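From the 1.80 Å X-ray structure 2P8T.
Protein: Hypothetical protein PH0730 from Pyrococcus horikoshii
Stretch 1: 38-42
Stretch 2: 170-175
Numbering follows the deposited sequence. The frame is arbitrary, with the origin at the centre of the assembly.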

# COMPACT_ATOMS: atom_id res chain seq x y z
N GLU A 38 4.76 15.64 -0.47
CA GLU A 38 4.84 15.43 -1.92
C GLU A 38 4.44 14.01 -2.31
O GLU A 38 3.71 13.80 -3.28
CB GLU A 38 6.24 15.78 -2.46
CG GLU A 38 7.34 14.78 -2.10
CD GLU A 38 8.62 14.91 -2.93
OE1 GLU A 38 9.05 16.06 -3.21
OE2 GLU A 38 9.20 13.86 -3.28
N ARG A 39 4.91 13.03 -1.53
CA ARG A 39 4.71 11.62 -1.84
C ARG A 39 3.31 11.11 -1.48
O ARG A 39 2.83 10.13 -2.07
CB ARG A 39 5.79 10.77 -1.16
CG ARG A 39 7.19 11.06 -1.68
CD ARG A 39 8.15 9.90 -1.49
NE ARG A 39 7.59 8.62 -1.95
CZ ARG A 39 8.30 7.65 -2.52
NH1 ARG A 39 9.60 7.80 -2.75
NH2 ARG A 39 7.69 6.53 -2.89
N LEU A 40 2.65 11.77 -0.53
CA LEU A 40 1.28 11.43 -0.15
C LEU A 40 0.26 12.23 -0.95
O LEU A 40 -0.89 11.81 -1.09
CB LEU A 40 1.03 11.70 1.33
CG LEU A 40 1.78 11.02 2.48
CD1 LEU A 40 1.34 11.69 3.78
CD2 LEU A 40 1.50 9.54 2.53
N GLU A 41 0.68 13.40 -1.44
CA GLU A 41 -0.21 14.36 -2.08
C GLU A 41 -1.26 14.83 -1.07
O GLU A 41 -2.46 14.81 -1.35
CB GLU A 41 -0.86 13.76 -3.34
CG GLU A 41 -0.73 14.58 -4.61
CD GLU A 41 -0.80 13.72 -5.87
OE1 GLU A 41 -1.90 13.23 -6.22
OE2 GLU A 41 0.25 13.54 -6.52
N LEU A 42 -0.78 15.21 0.12
CA LEU A 42 -1.64 15.70 1.20
C LEU A 42 -1.30 17.15 1.55
O LEU A 42 -0.15 17.57 1.45
CB LEU A 42 -1.49 14.84 2.45
CG LEU A 42 -2.55 13.78 2.77
CD1 LEU A 42 -2.52 12.67 1.74
CD2 LEU A 42 -2.32 13.23 4.19
N GLU A 170 -2.68 8.69 -12.25
CA GLU A 170 -2.02 9.82 -12.88
C GLU A 170 -0.73 10.19 -12.17
O GLU A 170 0.21 10.70 -12.79
CB GLU A 170 -2.96 11.04 -12.95
CG GLU A 170 -4.29 10.77 -13.67
CD GLU A 170 -4.21 10.80 -15.20
OE1 GLU A 170 -3.09 10.86 -15.76
OE2 GLU A 170 -5.29 10.78 -15.83
N THR A 171 -0.68 9.93 -10.86
CA THR A 171 0.49 10.26 -10.04
C THR A 171 0.86 9.05 -9.19
O THR A 171 -0.02 8.24 -8.88
CB THR A 171 0.24 11.50 -9.14
OG1 THR A 171 -0.69 11.18 -8.10
CG2 THR A 171 -0.28 12.70 -9.94
N PRO A 172 2.15 8.91 -8.82
CA PRO A 172 2.54 7.86 -7.88
C PRO A 172 1.76 7.90 -6.56
O PRO A 172 1.46 6.85 -6.01
CB PRO A 172 4.03 8.14 -7.65
CG PRO A 172 4.48 8.83 -8.90
CD PRO A 172 3.32 9.67 -9.32
N ALA A 173 1.43 9.10 -6.07
CA ALA A 173 0.73 9.22 -4.79
C ALA A 173 -0.66 8.60 -4.86
O ALA A 173 -1.08 7.90 -3.94
CB ALA A 173 0.65 10.67 -4.36
N LYS A 174 -1.35 8.86 -5.96
CA LYS A 174 -2.68 8.28 -6.16
C LYS A 174 -2.60 6.76 -6.32
O LYS A 174 -3.46 6.07 -5.80
CB LYS A 174 -3.40 8.90 -7.35
CG LYS A 174 -3.75 10.37 -7.13
CD LYS A 174 -4.39 10.93 -8.38
CE LYS A 174 -4.44 12.46 -8.33
NZ LYS A 174 -5.26 12.94 -7.19
N ALA A 175 -1.60 6.26 -7.04
CA ALA A 175 -1.38 4.80 -7.12
C ALA A 175 -1.12 4.20 -5.73
O ALA A 175 -1.65 3.13 -5.39
CB ALA A 175 -0.20 4.47 -8.08
O HOH W 1 2.96 11.58 -6.69
O HOH W 2 -3.96 12.85 -4.47

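The first turn of a helix leaves amide hydrogens without backbone acceptors, and in PH0730 a carboxylate from a distant part of the chain helps to answer that need. Here the end of one helix meets the start of another. By CA position, the closest pair across the stretches is Leu40 and Ala173, whose CA atoms lie 5.2 Å apart. Such proximity suits a small side chain: Ala173 CB sits 3.2 Å from Arg39 O and 3.6 Å from Glu41 CB, while Leu40 directs its CA-to-CB bond away.

Thr171 occupies the N-cap, and its hydroxyl works in both directions. Thr171 OG1 accepts from Lys174 N at 3.2 Å, nearly in line with the N-H, and donates to Glu41 OE2 at 3.0 Å. Ala173 N is satisfied through water 1, which accepts from that nitrogen at 3.0 Å and makes a weak bond to Glu41 OE2 at 3.3 Å. Farther along, Ala175 N returns to regular helical bonding with Thr171 O, at 3.1 Å.

The other carboxylate oxygen, Glu41 OE1, pairs with Lys174 NZ in a 3.5 Å salt bridge. Water 2 reinforces this rather long contact, donating to Glu41 OE1 at 2.7 Å and accepting from Lys174 NZ at 3.0 Å. Glu41, with positive phi just beyond its helix, thus joins cap, amide and ammonium through one side chain.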